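PDB 5HSX: putative alpha-ketoglutarate-dependent taurine dioxygenase, which probably acts as an iron(II)- and 2-oxoglutarate-dependent dioxygenase of the TauD/TfdA family. Local coordinates for residues V60-E64 against R255-Q259; G140-Y146 against F284-Y289. Residues are numbered along the deposited sequence.

Contact 1: residues V60-E64 against R255-Q259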
ATOM      1  N   VAL B  60      -6.877   7.213 -13.111  1.00 19.38           N
ATOM      2  CA  VAL B  60      -6.004   8.285 -13.560  1.00 21.60           C
ATOM      3  C   VAL B  60      -6.151   9.464 -12.608  1.00 23.06           C
ATOM      4  O   VAL B  60      -7.204   9.671 -11.992  1.00 23.22           O
ATOM      5  CB  VAL B  60      -6.283   8.697 -15.022  1.00 21.94           C
ATOM      6  CG1 VAL B  60      -5.973   7.522 -15.960  1.00 20.75           C
ATOM      7  CG2 VAL B  60      -7.734   9.160 -15.211  1.00 27.83           C
ATOM      8  N   PHE B  61      -5.071  10.232 -12.477  1.00 22.00           N
ATOM      9  CA  PHE B  61      -5.002  11.311 -11.500  1.00 19.54           C
ATOM     10  C   PHE B  61      -4.632  12.625 -12.175  1.00 26.74           C
ATOM     11  O   PHE B  61      -3.818  12.653 -13.102  1.00 27.78           O
ATOM     12  CB  PHE B  61      -3.975  11.001 -10.398  1.00 20.42           C
ATOM     13  CG  PHE B  61      -4.210   9.698  -9.691  1.00 21.04           C
ATOM     14  CD1 PHE B  61      -5.185   9.589  -8.710  1.00 21.15           C
ATOM     15  CD2 PHE B  61      -3.445   8.583 -10.000  1.00 22.44           C
ATOM     16  CE1 PHE B  61      -5.395   8.388  -8.045  1.00 21.92           C
ATOM     17  CE2 PHE B  61      -3.644   7.376  -9.340  1.00 21.39           C
ATOM     18  CZ  PHE B  61      -4.622   7.277  -8.357  1.00 23.12           C
ATOM     19  N   PHE B  62      -5.229  13.714 -11.691  1.00 24.83           N
ATOM     20  CA  PHE B  62      -4.883  15.063 -12.106  1.00 24.78           C
ATOM     21  C   PHE B  62      -4.399  15.840 -10.890  1.00 28.51           C
ATOM     22  O   PHE B  62      -4.793  15.551  -9.754  1.00 29.91           O
ATOM     23  CB  PHE B  62      -6.082  15.798 -12.744  1.00 25.78           C
ATOM     24  CG  PHE B  62      -6.741  15.043 -13.876  1.00 26.04           C
ATOM     25  CD1 PHE B  62      -6.403  15.306 -15.199  1.00 29.63           C
ATOM     26  CD2 PHE B  62      -7.715  14.085 -13.616  1.00 29.37           C
ATOM     27  CE1 PHE B  62      -7.023  14.614 -16.248  1.00 30.20           C
ATOM     28  CE2 PHE B  62      -8.331  13.393 -14.652  1.00 28.92           C
ATOM     29  CZ  PHE B  62      -7.986  13.659 -15.969  1.00 27.36           C
ATOM     30  N   ARG B  63      -3.541  16.827 -11.136  1.00 29.90           N
ATOM     31  CA  ARG B  63      -3.024  17.705 -10.096  1.00 28.88           C
ATOM     32  C   ARG B  63      -3.313  19.156 -10.447  1.00 30.74           C
ATOM     33  O   ARG B  63      -3.405  19.523 -11.622  1.00 31.65           O
ATOM     34  CB  ARG B  63      -1.507  17.535  -9.908  1.00 27.41           C
ATOM     35  CG  ARG B  63      -1.047  16.133  -9.571  1.00 27.34           C
ATOM     36  CD  ARG B  63      -1.417  15.737  -8.157  1.00 29.11           C
ATOM     37  NE  ARG B  63      -0.668  14.559  -7.731  1.00 28.42           N
ATOM     38  CZ  ARG B  63      -0.739  14.022  -6.517  1.00 30.95           C
ATOM     39  NH1 ARG B  63      -1.542  14.544  -5.600  1.00 26.86           N
ATOM     40  NH2 ARG B  63      -0.014  12.951  -6.224  1.00 25.23           N
ATOM     41  N   GLU B  64      -3.448  19.984  -9.408  1.00 29.94           N
ATOM     42  CA  GLU B  64      -3.588  21.432  -9.565  1.00 33.43           C
ATOM     43  C   GLU B  64      -4.819  21.791 -10.396  1.00 35.76           C
ATOM     44  O   GLU B  64      -4.778  22.694 -11.235  1.00 35.18           O
ATOM     45  CB  GLU B  64      -2.328  22.051 -10.179  1.00 37.58           C
ATOM     46  CG  GLU B  64      -1.072  21.875  -9.356  1.00 39.44           C
ATOM     47  CD  GLU B  64      -1.148  22.605  -8.037  1.00 43.33           C
ATOM     48  OE1 GLU B  64      -0.964  21.953  -6.987  1.00 45.04           O
ATOM     49  OE2 GLU B  64      -1.399  23.829  -8.049  1.00 42.80           O
ATOM     50  N   ARG B 255      -0.927   3.536  -4.614  1.00 17.06           N
ATOM     51  CA  ARG B 255      -1.257   4.435  -3.514  1.00 16.60           C
ATOM     52  C   ARG B 255      -1.116   5.878  -3.984  1.00 20.04           C
ATOM     53  O   ARG B 255      -0.188   6.206  -4.732  1.00 21.99           O
ATOM     54  CB  ARG B 255      -0.339   4.155  -2.315  1.00 15.97           C
ATOM     55  CG  ARG B 255      -0.598   5.007  -1.072  1.00 17.02           C
ATOM     56  CD  ARG B 255       0.177   4.421   0.098  1.00 17.18           C
ATOM     57  NE  ARG B 255       0.080   5.260   1.284  1.00 19.11           N
ATOM     58  CZ  ARG B 255       0.433   4.859   2.502  1.00 20.43           C
ATOM     59  NH1 ARG B 255       0.873   3.624   2.687  1.00 18.94           N
ATOM     60  NH2 ARG B 255       0.327   5.696   3.539  1.00 21.70           N
ATOM     61  N   PHE B 256      -2.035   6.742  -3.542  1.00 19.81           N
ATOM     62  CA  PHE B 256      -2.111   8.129  -3.994  1.00 18.34           C
ATOM     63  C   PHE B 256      -2.111   9.041  -2.779  1.00 21.90           C
ATOM     64  O   PHE B 256      -2.970   8.906  -1.902  1.00 20.93           O
ATOM     65  CB  PHE B 256      -3.379   8.357  -4.825  1.00 19.87           C
ATOM     66  CG  PHE B 256      -3.481   9.725  -5.453  1.00 22.66           C
ATOM     67  CD1 PHE B 256      -2.635  10.096  -6.487  1.00 24.60           C
ATOM     68  CD2 PHE B 256      -4.461  10.612  -5.049  1.00 22.73           C
ATOM     69  CE1 PHE B 256      -2.749  11.345  -7.083  1.00 22.20           C
ATOM     70  CE2 PHE B 256      -4.591  11.856  -5.648  1.00 23.31           C
ATOM     71  CZ  PHE B 256      -3.736  12.222  -6.668  1.00 23.34           C
ATOM     72  N   LYS B 257      -1.172   9.974  -2.734  1.00 20.70           N
ATOM     73  CA  LYS B 257      -1.147  10.986  -1.690  1.00 21.57           C
ATOM     74  C   LYS B 257      -1.784  12.251  -2.239  1.00 21.84           C
ATOM     75  O   LYS B 257      -1.288  12.831  -3.214  1.00 22.44           O
ATOM     76  CB  LYS B 257       0.273  11.258  -1.193  1.00 22.06           C
ATOM     77  CG  LYS B 257       0.302  12.340  -0.116  1.00 19.85           C
ATOM     78  CD  LYS B 257       1.670  12.442   0.533  1.00 22.52           C
ATOM     79  CE  LYS B 257       1.644  13.390   1.737  1.00 24.67           C
ATOM     80  NZ  LYS B 257       1.305  14.803   1.383  1.00 26.57           N
ATOM     81  N   TRP B 258      -2.888  12.660  -1.621  1.00 22.56           N
ATOM     82  CA  TRP B 258      -3.669  13.791  -2.099  1.00 22.71           C
ATOM     83  C   TRP B 258      -2.964  15.116  -1.857  1.00 23.52           C
ATOM     84  O   TRP B 258      -2.179  15.276  -0.918  1.00 25.73           O
ATOM     85  CB  TRP B 258      -5.034  13.822  -1.410  1.00 22.27           C
ATOM     86  CG  TRP B 258      -5.900  12.693  -1.824  1.00 21.33           C
ATOM     87  CD1 TRP B 258      -5.922  11.436  -1.295  1.00 20.01           C
ATOM     88  CD2 TRP B 258      -6.864  12.704  -2.882  1.00 20.20           C
ATOM     89  NE1 TRP B 258      -6.846  10.663  -1.959  1.00 21.87           N
ATOM     90  CE2 TRP B 258      -7.440  11.424  -2.933  1.00 21.05           C
ATOM     91  CE3 TRP B 258      -7.301  13.681  -3.784  1.00 26.34           C
ATOM     92  CZ2 TRP B 258      -8.428  11.087  -3.855  1.00 22.49           C
ATOM     93  CZ3 TRP B 258      -8.286  13.349  -4.694  1.00 21.84           C
ATOM     94  CH2 TRP B 258      -8.834  12.058  -4.730  1.00 24.59           C
ATOM     95  N   GLN B 259      -3.258  16.073  -2.728  1.00 26.43           N
ATOM     96  CA  GLN B 259      -2.988  17.481  -2.495  1.00 31.46           C
ATOM     97  C   GLN B 259      -4.251  18.250  -2.845  1.00 30.76           C
ATOM     98  O   GLN B 259      -5.116  17.747  -3.568  1.00 27.68           O
ATOM     99  CB  GLN B 259      -1.806  17.995  -3.334  1.00 31.72           C
ATOM    100  CG  GLN B 259      -0.487  17.276  -3.065  1.00 33.04           C
ATOM    101  CD  GLN B 259       0.615  17.759  -3.987  1.00 39.32           C
ATOM    102  OE1 GLN B 259       0.763  18.959  -4.213  1.00 43.60           O
ATOM    103  NE2 GLN B 259       1.382  16.823  -4.541  1.00 37.66           N
TER
HETATM  104  O   HOH W   1       1.030  10.198  -4.743  1.00 24.60           O
HETATM  105  O   HOH W   2      -0.530  19.294  -6.766  1.00 35.26           O
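The Phe61 ring lies over one face of the Phe256 ring in an offset stack: the centroids are 4.0 Å apart, the planes deviate by 7°, and Phe61 CG comes within 3.4 Å of Phe256 CE1. Both CA-to-CB bonds point toward the opposing segment, whose backbone is 8.7 Å away between these two CA atoms, too far for strand pairing, so side chains bridge the gap. Beyond the stack, Arg63 reaches across and grips one carbonyl with two nitrogens: NH1 donates to Lys257 O at 2.9 Å (159°) and NH2 to the same oxygen at 3.3 Å (140°). Its guanidinium is sandwiched, with Phe256 CE1 over one face and Gln259 NE2 over the other, while Ser262 OG accepts a further hydrogen bond from NH1. At the exposed end, the oxygen of a water donates to Glu64 OE1 at 2.7 Å and, weakly, to Gln259 OE1 at 2.9 Å. The contact joins the two sheets of the double-stranded beta-helix (cupin) core expected of this family. Strand 59-62 runs between 31-34 and 263-267 in the larger sheet; strand 253-256 edges the smaller one beside 150-154, whose Trp152 meets Phe61 edge-to-face.

Contact 2: residues G140-Y146 against F284-Y289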
ATOM      1  N   GLY B 140     -10.169  16.785  -4.429  1.00 25.64           N
ATOM      2  CA  GLY B 140      -9.763  17.209  -3.102  1.00 22.20           C
ATOM      3  C   GLY B 140      -9.704  18.719  -2.988  1.00 27.51           C
ATOM      4  O   GLY B 140      -8.978  19.380  -3.732  1.00 29.73           O
ATOM      5  N   VAL B 141     -10.477  19.260  -2.054  1.00 27.22           N
ATOM      6  CA  VAL B 141     -10.559  20.704  -1.842  1.00 25.12           C
ATOM      7  C   VAL B 141      -9.741  21.139  -0.637  1.00 29.21           C
ATOM      8  O   VAL B 141      -8.894  22.028  -0.740  1.00 34.82           O
ATOM      9  CB  VAL B 141     -12.033  21.143  -1.706  1.00 28.51           C
ATOM     10  CG1 VAL B 141     -12.113  22.611  -1.284  1.00 32.63           C
ATOM     11  CG2 VAL B 141     -12.766  20.908  -3.027  1.00 31.32           C
ATOM     12  N   THR B 142      -9.993  20.531   0.520  1.00 28.60           N
ATOM     13  CA  THR B 142      -9.219  20.775   1.735  1.00 28.93           C
ATOM     14  C   THR B 142      -8.494  19.478   2.060  1.00 29.63           C
ATOM     15  O   THR B 142      -9.131  18.470   2.383  1.00 29.88           O
ATOM     16  CB  THR B 142     -10.120  21.219   2.880  1.00 33.30           C
ATOM     17  OG1 THR B 142     -10.881  22.357   2.457  1.00 35.85           O
ATOM     18  CG2 THR B 142      -9.291  21.596   4.101  1.00 33.07           C
ATOM     19  N   ILE B 143      -7.172  19.492   1.932  1.00 26.00           N
ATOM     20  CA  ILE B 143      -6.403  18.254   1.991  1.00 24.78           C
ATOM     21  C   ILE B 143      -5.303  18.387   3.035  1.00 28.24           C
ATOM     22  O   ILE B 143      -4.523  19.350   2.998  1.00 27.71           O
ATOM     23  CB  ILE B 143      -5.817  17.892   0.617  1.00 27.90           C
ATOM     24  CG1 ILE B 143      -6.939  17.554  -0.379  1.00 29.43           C
ATOM     25  CG2 ILE B 143      -4.799  16.773   0.753  1.00 25.97           C
ATOM     26  CD1 ILE B 143      -7.818  16.367   0.022  1.00 25.46           C
ATOM     27  N   PRO B 144      -5.215  17.444   3.975  1.00 30.50           N
ATOM     28  CA  PRO B 144      -4.192  17.539   5.019  1.00 34.41           C
ATOM     29  C   PRO B 144      -2.793  17.443   4.439  1.00 32.54           C
ATOM     30  O   PRO B 144      -2.575  16.777   3.411  1.00 28.45           O
ATOM     31  CB  PRO B 144      -4.497  16.327   5.919  1.00 38.21           C
ATOM     32  CG  PRO B 144      -5.954  16.021   5.659  1.00 39.40           C
ATOM     33  CD  PRO B 144      -6.164  16.344   4.205  1.00 32.96           C
ATOM     34  N   PRO B 145      -1.798  18.070   5.082  1.00 30.62           N
ATOM     35  CA  PRO B 145      -0.407  17.936   4.605  1.00 32.31           C
ATOM     36  C   PRO B 145       0.083  16.498   4.550  1.00 33.31           C
ATOM     37  O   PRO B 145       0.945  16.180   3.722  1.00 33.21           O
ATOM     38  CB  PRO B 145       0.401  18.769   5.615  1.00 37.51           C
ATOM     39  CG  PRO B 145      -0.489  18.951   6.791  1.00 34.21           C
ATOM     40  CD  PRO B 145      -1.898  18.939   6.267  1.00 30.81           C
ATOM     41  N   TYR B 146      -0.436  15.619   5.403  1.00 28.30           N
ATOM     42  CA  TYR B 146      -0.121  14.198   5.312  1.00 26.73           C
ATOM     43  C   TYR B 146      -1.220  13.419   6.019  1.00 28.89           C
ATOM     44  O   TYR B 146      -2.027  13.979   6.765  1.00 30.03           O
ATOM     45  CB  TYR B 146       1.258  13.877   5.898  1.00 29.21           C
ATOM     46  CG  TYR B 146       1.448  14.340   7.325  1.00 30.94           C
ATOM     47  CD1 TYR B 146       1.186  13.489   8.392  1.00 33.43           C
ATOM     48  CD2 TYR B 146       1.884  15.629   7.604  1.00 36.29           C
ATOM     49  CE1 TYR B 146       1.365  13.913   9.703  1.00 39.08           C
ATOM     50  CE2 TYR B 146       2.061  16.057   8.906  1.00 35.51           C
ATOM     51  CZ  TYR B 146       1.793  15.194   9.948  1.00 39.46           C
ATOM     52  OH  TYR B 146       1.969  15.623  11.241  1.00 47.07           O
ATOM     53  N   PHE B 284      -6.141  17.288  11.224  1.00 58.85           N
ATOM     54  CA  PHE B 284      -6.359  18.048  10.001  1.00 46.04           C
ATOM     55  C   PHE B 284      -7.775  17.877   9.459  1.00 54.94           C
ATOM     56  O   PHE B 284      -8.352  16.787   9.506  1.00 50.11           O
ATOM     57  CB  PHE B 284      -5.367  17.615   8.923  1.00 53.49           C
ATOM     58  CG  PHE B 284      -3.929  17.647   9.351  1.00 53.17           C
ATOM     59  CD1 PHE B 284      -3.151  16.498   9.287  1.00 44.67           C
ATOM     60  CD2 PHE B 284      -3.350  18.822   9.795  1.00 50.55           C
ATOM     61  CE1 PHE B 284      -1.821  16.520   9.667  1.00 52.21           C
ATOM     62  CE2 PHE B 284      -2.017  18.853  10.189  1.00 57.96           C
ATOM     63  CZ  PHE B 284      -1.252  17.700  10.123  1.00 61.88           C
ATOM     64  N   ASP B 285      -8.317  18.959   8.908  1.00 48.20           N
ATOM     65  CA  ASP B 285      -9.587  18.894   8.206  1.00 55.14           C
ATOM     66  C   ASP B 285      -9.382  18.314   6.812  1.00 51.05           C
ATOM     67  O   ASP B 285      -8.305  18.431   6.221  1.00 50.43           O
ATOM     68  CB  ASP B 285     -10.225  20.279   8.113  1.00 62.85           C
ATOM     69  CG  ASP B 285     -10.841  20.723   9.424  1.00 79.07           C
ATOM     70  OD1 ASP B 285     -10.412  20.225  10.486  1.00 86.27           O
ATOM     71  OD2 ASP B 285     -11.759  21.570   9.392  1.00 85.61           O
ATOM     72  N   ARG B 286     -10.429  17.681   6.289  1.00 50.62           N
ATOM     73  CA  ARG B 286     -10.342  16.998   5.003  1.00 43.39           C
ATOM     74  C   ARG B 286     -11.696  17.091   4.321  1.00 49.20           C
ATOM     75  O   ARG B 286     -12.695  16.611   4.866  1.00 51.77           O
ATOM     76  CB  ARG B 286      -9.921  15.539   5.192  1.00 41.96           C
ATOM     77  CG  ARG B 286      -9.613  14.773   3.911  1.00 41.18           C
ATOM     78  CD  ARG B 286      -9.052  13.399   4.254  1.00 43.68           C
ATOM     79  NE  ARG B 286      -8.613  12.615   3.100  1.00 45.91           N
ATOM     80  CZ  ARG B 286      -9.370  11.709   2.486  1.00 40.91           C
ATOM     81  NH1 ARG B 286     -10.610  11.491   2.909  1.00 38.06           N
ATOM     82  NH2 ARG B 286      -8.897  11.023   1.454  1.00 35.53           N
ATOM     83  N   GLN B 287     -11.734  17.709   3.140  1.00 37.54           N
ATOM     84  CA  GLN B 287     -12.976  17.899   2.399  1.00 33.04           C
ATOM     85  C   GLN B 287     -12.740  17.535   0.944  1.00 30.51           C
ATOM     86  O   GLN B 287     -11.903  18.152   0.277  1.00 29.70           O
ATOM     87  CB  GLN B 287     -13.483  19.340   2.506  1.00 37.10           C
ATOM     88  CG  GLN B 287     -14.759  19.600   1.696  1.00 35.74           C
ATOM     89  CD  GLN B 287     -15.991  18.946   2.305  1.00 39.09           C
ATOM     90  OE1 GLN B 287     -16.359  19.230   3.443  1.00 45.60           O
ATOM     91  NE2 GLN B 287     -16.637  18.074   1.545  1.00 38.01           N
ATOM     92  N   LEU B 288     -13.473  16.540   0.460  1.00 28.60           N
ATOM     93  CA  LEU B 288     -13.453  16.164  -0.942  1.00 26.88           C
ATOM     94  C   LEU B 288     -14.884  16.146  -1.455  1.00 31.35           C
ATOM     95  O   LEU B 288     -15.844  16.167  -0.679  1.00 33.40           O
ATOM     96  CB  LEU B 288     -12.787  14.793  -1.153  1.00 27.58           C
ATOM     97  CG  LEU B 288     -11.329  14.635  -0.698  1.00 26.94           C
ATOM     98  CD1 LEU B 288     -11.251  14.188   0.755  1.00 28.33           C
ATOM     99  CD2 LEU B 288     -10.581  13.655  -1.607  1.00 26.89           C
ATOM    100  N   TYR B 289     -15.019  16.120  -2.780  1.00 25.96           N
ATOM    101  CA  TYR B 289     -16.324  16.012  -3.418  1.00 26.63           C
ATOM    102  C   TYR B 289     -16.238  14.979  -4.523  1.00 24.81           C
ATOM    103  O   TYR B 289     -15.214  14.882  -5.207  1.00 24.88           O
ATOM    104  CB  TYR B 289     -16.799  17.357  -3.986  1.00 25.98           C
ATOM    105  CG  TYR B 289     -17.001  18.390  -2.914  1.00 29.18           C
ATOM    106  CD1 TYR B 289     -18.179  18.431  -2.171  1.00 30.39           C
ATOM    107  CD2 TYR B 289     -16.005  19.313  -2.624  1.00 32.39           C
ATOM    108  CE1 TYR B 289     -18.358  19.384  -1.162  1.00 30.88           C
ATOM    109  CE2 TYR B 289     -16.177  20.262  -1.631  1.00 32.15           C
ATOM    110  CZ  TYR B 289     -17.351  20.291  -0.908  1.00 31.17           C
ATOM    111  OH  TYR B 289     -17.505  21.236   0.075  1.00 33.62           O
TER
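A classic beta bulge shapes this antiparallel pairing, where the end of strand 135-140 and the loop after it meet the start of strand 287-293, its neighbour in the larger sheet: Val141 N and Thr142 N both donate to Gln287 O, at 2.9 and 3.1 Å, and the register slips by one. Ile143 CD1 takes the space a CB on Gly140 would need, and Leu288 walls it, with Leu288 CG 3.9 Å from Gly140 CA and 4.0 Å from Ile143 CD1. At the corner, Val141 CG2 presses on the edge of the Tyr289 ring, 3.6 Å from Tyr289 CD2. Pro144 fits between Phe284 and Arg286, its CB 3.4 Å from Phe284 CB and its CD 3.8 Å from Arg286 CG. Pro145 covers one face of the Phe284 ring (CD 3.8 Å from the centroid), whose edge points at the face of Tyr146 (planes at 78°). Thr142 O takes the Gln287 N hydrogen bond at 2.8 Å and receives a CA-H...O contact from Arg286 CA at 3.2 Å.

Overall arrangement
Contacts 1 and 2 lie 12 Å apart between centres and both reach the larger sheet, through strand 59-62 in the first and strands 135-140 and 287-293 in the second. Contact 1 lies deeper, its centre about 15 Å from the chain's centre against about 20 Å for contact 2, where Val141, Thr142, Pro145 and Asp285 are exposed. Contact 1 spans two sheets by side chains, with a buried aromatic stack, whereas contact 2 continues backbone pairing into a loop packed by prolines and aromatics. Contact 2 buries more surface between its segments, 571 against 323 Å². They touch: Lys257 NZ lies 2.7 Å from Pro145 O, a probable hydrogen bond, and Trp258 forms a cation-pi pair with Arg286.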